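Local coordinates for leucine aminopeptidase 1 (Caenorhabditis elegans, PDB 2HC9), which releases N-terminal amino acids, preferably leucine, from peptides as a two-zinc M17 aminopeptidase, and probably acts as a digestive enzyme, at residues L5-N8 against A12-D15; S19-G24 against K95-I100; F111-E116 against S122-I127. The protein carries 1 engineered substitution. All blocks are in the same frame, centred on the assembly; numbering follows the deposited sequence.

Overall arrangement
All three contacts sit on the mixed sheet of the N-terminal part of the chain, away from the zinc site. Contact 1 lies at the surface, on the outermost strand 3-8, and is polar: an arginine grips a loop carbonyl. Contacts 2 and 3 are buried, their centres about 10 Å apart, and rest mainly on apolar side chains. They use neighbouring strands, 18-25 and 108-114, and meet at Phe-111, which packs against both Ile-21 and Leu-97. Contact 3 adds a water-linked histidine to its apolar packing. Contact 1, its centre about 14 Å from that of contact 3, touches it where Val-6 CG2 lies 3.7 Å from Val-124 CG1.

Contact 1 (L5-N8 against A12-D15); sequences LVRN and AVGD. With GOL (glycerol), chain P.
A surface loop following the first strand of the N-terminal sheet is tied back to that strand by the guanidinium of Arg-7, which grips the carbonyl oxygen of Ala-12 end-on with two nitrogens. Arg-7 NH1 lies 3.0 Å from Ala-12 O and Arg-7 NH2 3.1 Å from the same atom. The oxygen stays near the guanidinium plane, but the two donors differ in their approach to the carbonyl: NH1 is tilted 21° from its plane, whereas NH2 stands above it, 65° out. Both come from the same face, and with N-H...O angles near 140° neither bond is straight. Strand 3-8 is an outermost strand of this sheet within the chain and pairs with the parallel strand 145-151, whose Asp-149 forms a salt bridge with Arg-7 NE. That second partner probably helps fix the rotation of the guanidinium. The arginine chain reaches toward the loop from CB on, with a bend at chi3 near its end. Val-13 crosses this chain at about a right angle, with Val-13 CG1 3.6 Å from Arg-7 NH2. A glycerol, probably from the crystallisation liquor, also occupies the site: its O2 donates to Ala-12 O and receives a weak bond of 3.3 Å from Arg-7 NH1.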
# COMPACT_ATOMS: atom_id res chain seq x y z
N LEU A 5 -41.61 18.73 -20.19
CA LEU A 5 -42.92 19.19 -19.72
C LEU A 5 -43.67 17.98 -19.22
O LEU A 5 -43.66 16.93 -19.88
CB LEU A 5 -43.73 19.80 -20.90
CG LEU A 5 -45.15 20.27 -20.51
CD1 LEU A 5 -45.07 21.48 -19.56
CD2 LEU A 5 -45.94 20.65 -21.78
N VAL A 6 -44.29 18.12 -18.07
CA VAL A 6 -45.12 17.07 -17.51
C VAL A 6 -46.58 17.49 -17.72
O VAL A 6 -46.96 18.62 -17.38
CB VAL A 6 -44.84 16.87 -15.99
CG1 VAL A 6 -45.73 15.74 -15.43
CG2 VAL A 6 -43.35 16.57 -15.74
N ARG A 7 -47.37 16.59 -18.30
CA ARG A 7 -48.79 16.88 -18.55
C ARG A 7 -49.71 15.89 -17.87
O ARG A 7 -49.37 14.72 -17.66
CB ARG A 7 -49.09 16.87 -20.06
CG ARG A 7 -48.27 17.90 -20.85
CD ARG A 7 -48.63 17.97 -22.34
NE ARG A 7 -48.39 16.72 -23.06
CZ ARG A 7 -48.34 16.64 -24.39
NH1 ARG A 7 -48.51 17.74 -25.13
NH2 ARG A 7 -48.15 15.48 -24.99
N ASN A 8 -50.91 16.37 -17.58
CA ASN A 8 -51.94 15.59 -16.93
C ASN A 8 -52.77 14.93 -18.03
O ASN A 8 -53.69 15.56 -18.55
CB ASN A 8 -52.79 16.58 -16.13
CG ASN A 8 -53.90 15.93 -15.35
OD1 ASN A 8 -53.93 14.70 -15.16
ND2 ASN A 8 -54.82 16.76 -14.86
N ALA A 12 -51.28 14.90 -27.74
CA ALA A 12 -50.41 14.80 -28.93
C ALA A 12 -49.09 15.51 -28.65
O ALA A 12 -49.02 16.41 -27.80
CB ALA A 12 -51.09 15.43 -30.16
N VAL A 13 -48.04 15.10 -29.35
CA VAL A 13 -46.78 15.83 -29.29
C VAL A 13 -46.55 16.55 -30.61
O VAL A 13 -47.35 16.43 -31.54
CB VAL A 13 -45.59 14.91 -28.88
CG1 VAL A 13 -45.91 14.23 -27.54
CG2 VAL A 13 -45.32 13.86 -29.94
N GLY A 14 -45.47 17.32 -30.71
CA GLY A 14 -45.18 18.05 -31.95
C GLY A 14 -45.04 17.19 -33.20
O GLY A 14 -44.94 15.95 -33.13
N ASP A 15 -45.05 17.85 -34.35
CA ASP A 15 -44.42 17.33 -35.56
C ASP A 15 -42.99 16.89 -35.25
O ASP A 15 -42.36 17.40 -34.32
CB ASP A 15 -44.38 18.43 -36.63
CG ASP A 15 -45.74 18.76 -37.20
OD1 ASP A 15 -46.59 17.84 -37.31
OD2 ASP A 15 -45.97 19.94 -37.55
C1 GOL P . -45.22 19.02 -27.85
O1 GOL P . -44.32 18.31 -28.67
C2 GOL P . -46.43 19.49 -28.64
O2 GOL P . -47.61 19.19 -27.94
C3 GOL P . -46.29 20.96 -28.95
O3 GOL P . -45.68 21.14 -30.20

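Contact 2 (S19-G24 against K95-I100); sequences SLIIVG and KELKPI. With SO4 (sulfate ion), chain E.
Ile-21, on strand 18-25, meets Leu-97 of helix 90-97 and Ile-100, the two ends of a type I turn, where the helix packs on the mixed N-terminal sheet in an alpha/beta arrangement. The contact between the segments is apolar and depends on the delta methyl of the isoleucine. With CG1 anti to the carbonyl carbon (chi1 -62°) and an extended chi2 of 169°, Ile-21 carries CD1 out from the strand to both partners. It meets Leu-97 at an oblique angle, CD1 to CD1 at 3.6 Å, and Ile-100 tip to tip, with 4.2 Å between their CD1 atoms. All three residues are buried. Phe-111 on the adjacent strand 108-114 also packs against Ile-21 and Leu-97, while Ile-75 of strand 72-77 touches Leu-97. Backbone bonding shapes the helix-side segment: the turn is closed by Ile-100 N to Leu-97 O at 2.8 Å, bringing both side chains to bear on Ile-21. Hydrogen bonds to a sulfate lie apart from this core. Arg-467 shares this ion, probably from the crystallisation liquor, with Lys-98, whose NZ donates to sulfate O3 at 3.0 Å and more weakly to sulfate O1 at 2.9 Å.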
# COMPACT_ATOMS: atom_id res chain seq x y z
N SER A 19 -39.69 9.46 -30.43
CA SER A 19 -39.46 8.24 -29.65
C SER A 19 -40.54 8.08 -28.59
O SER A 19 -40.88 9.05 -27.91
CB SER A 19 -38.12 8.29 -28.92
OG SER A 19 -38.02 7.19 -28.02
N LEU A 20 -41.04 6.87 -28.44
CA LEU A 20 -42.09 6.63 -27.47
C LEU A 20 -41.60 5.68 -26.38
O LEU A 20 -41.11 4.59 -26.66
CB LEU A 20 -43.32 6.00 -28.15
CG LEU A 20 -44.41 5.50 -27.20
CD1 LEU A 20 -45.08 6.66 -26.48
CD2 LEU A 20 -45.48 4.64 -27.94
N ILE A 21 -41.77 6.08 -25.13
CA ILE A 21 -41.45 5.18 -24.03
C ILE A 21 -42.66 5.04 -23.10
O ILE A 21 -43.12 6.04 -22.54
CB ILE A 21 -40.18 5.64 -23.27
CG1 ILE A 21 -38.98 5.62 -24.22
CG2 ILE A 21 -39.93 4.73 -22.02
CD1 ILE A 21 -37.77 6.29 -23.69
N ILE A 22 -43.16 3.82 -22.98
CA ILE A 22 -44.29 3.53 -22.08
C ILE A 22 -43.77 2.97 -20.75
O ILE A 22 -42.93 2.07 -20.73
CB ILE A 22 -45.28 2.50 -22.71
CG1 ILE A 22 -45.75 3.03 -24.07
CG2 ILE A 22 -46.49 2.22 -21.76
CD1 ILE A 22 -46.33 1.92 -24.98
N VAL A 23 -44.28 3.51 -19.65
CA VAL A 23 -43.79 3.13 -18.32
C VAL A 23 -44.93 2.76 -17.37
O VAL A 23 -45.92 3.50 -17.25
CB VAL A 23 -42.93 4.27 -17.69
CG1 VAL A 23 -42.30 3.79 -16.35
CG2 VAL A 23 -41.88 4.74 -18.69
N GLY A 24 -44.81 1.62 -16.70
CA GLY A 24 -45.80 1.26 -15.68
C GLY A 24 -45.40 0.04 -14.86
O GLY A 24 -44.67 -0.81 -15.33
N LYS A 95 -32.96 2.72 -13.71
CA LYS A 95 -32.08 1.63 -14.16
C LYS A 95 -32.33 1.21 -15.62
O LYS A 95 -31.39 0.95 -16.38
CB LYS A 95 -32.27 0.41 -13.24
CG LYS A 95 -31.38 -0.77 -13.61
CD LYS A 95 -31.57 -1.96 -12.71
CE LYS A 95 -32.93 -2.61 -12.92
NZ LYS A 95 -33.79 -2.37 -11.73
N GLU A 96 -33.60 1.13 -16.00
CA GLU A 96 -33.97 0.67 -17.34
C GLU A 96 -33.89 1.78 -18.38
O GLU A 96 -33.61 1.52 -19.55
CB GLU A 96 -35.41 0.10 -17.33
CG GLU A 96 -35.60 -1.14 -16.42
CD GLU A 96 -34.69 -2.32 -16.75
OE1 GLU A 96 -34.06 -2.37 -17.82
OE2 GLU A 96 -34.63 -3.26 -15.91
N LEU A 97 -34.13 3.01 -17.94
CA LEU A 97 -34.23 4.14 -18.87
C LEU A 97 -32.86 4.79 -19.16
O LEU A 97 -32.57 5.18 -20.28
CB LEU A 97 -35.22 5.18 -18.35
CG LEU A 97 -35.44 6.48 -19.15
CD1 LEU A 97 -35.90 6.21 -20.60
CD2 LEU A 97 -36.41 7.43 -18.42
N LYS A 98 -32.03 4.93 -18.12
CA LYS A 98 -30.75 5.64 -18.28
C LYS A 98 -29.91 5.14 -19.46
O LYS A 98 -29.31 5.96 -20.16
CB LYS A 98 -29.95 5.65 -16.96
CG LYS A 98 -28.71 6.52 -16.94
CD LYS A 98 -29.06 8.00 -17.11
CE LYS A 98 -27.80 8.84 -17.29
NZ LYS A 98 -27.36 8.75 -18.68
N PRO A 99 -29.87 3.81 -19.71
CA PRO A 99 -29.13 3.34 -20.89
C PRO A 99 -29.69 3.70 -22.25
O PRO A 99 -28.96 3.60 -23.25
CB PRO A 99 -29.20 1.80 -20.75
CG PRO A 99 -29.45 1.57 -19.30
CD PRO A 99 -30.39 2.66 -18.93
N ILE A 100 -30.98 4.04 -22.33
CA ILE A 100 -31.59 4.25 -23.63
C ILE A 100 -30.99 5.46 -24.34
O ILE A 100 -30.87 6.54 -23.77
CB ILE A 100 -33.11 4.36 -23.54
CG1 ILE A 100 -33.70 3.03 -23.07
CG2 ILE A 100 -33.71 4.78 -24.91
CD1 ILE A 100 -35.20 3.13 -22.77
S SO4 E . -25.05 10.29 -20.83
O1 SO4 E . -26.48 10.13 -21.10
O2 SO4 E . -24.58 11.56 -21.39
O3 SO4 E . -24.84 10.23 -19.37
O4 SO4 E . -24.25 9.24 -21.47

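Contact 3 (F111-E116 against S122-I127); sequences FVLFAE and SHVAAI
A water lies 2.9 Å from His-123 ND1 and donates to Phe-114 O at 3.2 Å, linking helix 120-128 to the backbone of Phe-114. The far ring nitrogen, NE2, bonds to Thr-88 O, so the imidazole is held at two points. Two apolar groups also lie near ND1: Leu-113 CD1 comes to the edge of the ring, near its plane, 3.8 Å from His-123 ND1, and Ala-115 CB approaches the same nitrogen obliquely. Leu-113 crosses both His-123 and Val-124 at about a right angle. Its CG, anti to the backbone N (chi1 175°), carries the branch toward the helix, and chi2 sets the two methyls apart. Both touch His-123 CB; CD2 also reaches Val-124 CG2 at 3.8 Å, as CD1 does the ring edge.

At the other end of the interface, Ile-127 CG2 sits over the centre of the Phe-111 ring, 3.6 Å from its centroid and 10° off the normal, a well-centred CH-pi contact. Ile-127 CD1 adds a touch on Phe-111 CD1 at 3.9 Å. The axes of segments 111-114 and 122-127 approach to 10.2 Å with directions 153° apart, so the helix runs back nearly antiparallel to the strand. Val-124 and Ile-127 also touch strand 145-151, which pairs in parallel with strand 108-114. Strand, returning helix and parallel strand together form a beta-alpha-beta crossover, with these side chains packed between helix and sheet.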
# COMPACT_ATOMS: atom_id res chain seq x y z
N PHE A 111 -43.19 10.21 -23.23
CA PHE A 111 -43.45 9.21 -22.17
C PHE A 111 -44.93 9.11 -21.91
O PHE A 111 -45.60 10.12 -21.69
CB PHE A 111 -42.73 9.52 -20.85
CG PHE A 111 -41.23 9.44 -20.96
CD1 PHE A 111 -40.55 8.28 -20.60
CD2 PHE A 111 -40.51 10.51 -21.52
CE1 PHE A 111 -39.17 8.18 -20.77
CE2 PHE A 111 -39.13 10.43 -21.69
CZ PHE A 111 -38.44 9.27 -21.31
N VAL A 112 -45.41 7.88 -21.90
CA VAL A 112 -46.72 7.58 -21.35
C VAL A 112 -46.50 6.85 -20.02
O VAL A 112 -46.09 5.68 -19.99
CB VAL A 112 -47.57 6.72 -22.28
CG1 VAL A 112 -48.93 6.43 -21.60
CG2 VAL A 112 -47.80 7.47 -23.62
N LEU A 113 -46.78 7.57 -18.95
CA LEU A 113 -46.54 7.07 -17.59
C LEU A 113 -47.85 6.64 -16.93
O LEU A 113 -48.65 7.49 -16.51
CB LEU A 113 -45.84 8.15 -16.75
CG LEU A 113 -45.61 7.84 -15.24
CD1 LEU A 113 -44.71 6.60 -15.07
CD2 LEU A 113 -44.97 9.04 -14.56
N PHE A 114 -48.04 5.33 -16.81
CA PHE A 114 -49.20 4.78 -16.09
C PHE A 114 -48.83 4.58 -14.63
O PHE A 114 -48.25 3.57 -14.27
CB PHE A 114 -49.60 3.43 -16.68
CG PHE A 114 -50.13 3.52 -18.08
CD1 PHE A 114 -51.41 4.03 -18.32
CD2 PHE A 114 -49.37 3.05 -19.15
CE1 PHE A 114 -51.92 4.11 -19.64
CE2 PHE A 114 -49.87 3.11 -20.47
CZ PHE A 114 -51.15 3.64 -20.71
N ALA A 115 -49.15 5.55 -13.79
CA ALA A 115 -48.71 5.47 -12.40
C ALA A 115 -49.88 5.83 -11.54
O ALA A 115 -50.63 6.76 -11.84
CB ALA A 115 -47.54 6.41 -12.16
N GLU A 116 -50.03 5.08 -10.45
CA GLU A 116 -50.97 5.41 -9.40
C GLU A 116 -50.51 6.66 -8.69
O GLU A 116 -49.32 6.97 -8.69
CB GLU A 116 -51.05 4.27 -8.38
CG GLU A 116 -51.91 3.11 -8.83
CD GLU A 116 -53.31 3.15 -8.25
OE1 GLU A 116 -54.13 3.94 -8.74
OE2 GLU A 116 -53.58 2.39 -7.29
N SER A 122 -42.25 10.35 -7.70
CA SER A 122 -40.96 9.64 -7.79
C SER A 122 -40.70 9.16 -9.21
O SER A 122 -39.55 9.17 -9.67
CB SER A 122 -40.94 8.44 -6.82
OG SER A 122 -41.93 7.51 -7.20
N HIS A 123 -41.77 8.72 -9.90
CA HIS A 123 -41.61 8.19 -11.26
C HIS A 123 -41.25 9.31 -12.22
O HIS A 123 -40.34 9.15 -13.06
CB HIS A 123 -42.91 7.50 -11.71
CG HIS A 123 -43.11 6.16 -11.08
ND1 HIS A 123 -43.93 5.19 -11.62
CD2 HIS A 123 -42.56 5.60 -9.97
CE1 HIS A 123 -43.91 4.11 -10.85
NE2 HIS A 123 -43.09 4.34 -9.84
N VAL A 124 -41.95 10.44 -12.12
CA VAL A 124 -41.60 11.61 -12.94
C VAL A 124 -40.12 12.03 -12.69
O VAL A 124 -39.37 12.23 -13.64
CB VAL A 124 -42.58 12.78 -12.69
CG1 VAL A 124 -42.04 14.09 -13.32
CG2 VAL A 124 -43.95 12.42 -13.24
N ALA A 125 -39.73 12.12 -11.42
CA ALA A 125 -38.38 12.56 -11.08
C ALA A 125 -37.36 11.60 -11.70
O ALA A 125 -36.35 12.03 -12.29
CB ALA A 125 -38.20 12.61 -9.58
N ALA A 126 -37.62 10.29 -11.56
CA ALA A 126 -36.71 9.28 -12.11
C ALA A 126 -36.52 9.47 -13.62
O ALA A 126 -35.40 9.32 -14.12
CB ALA A 126 -37.21 7.86 -11.82
N ILE A 127 -37.61 9.77 -14.34
CA ILE A 127 -37.49 10.01 -15.81
C ILE A 127 -36.68 11.28 -16.09
O ILE A 127 -35.78 11.30 -16.94
CB ILE A 127 -38.88 10.09 -16.50
CG1 ILE A 127 -39.63 8.76 -16.43
CG2 ILE A 127 -38.76 10.57 -17.95
CD1 ILE A 127 -41.14 8.86 -16.78
O HOH W 1 -45.13 3.61 -13.68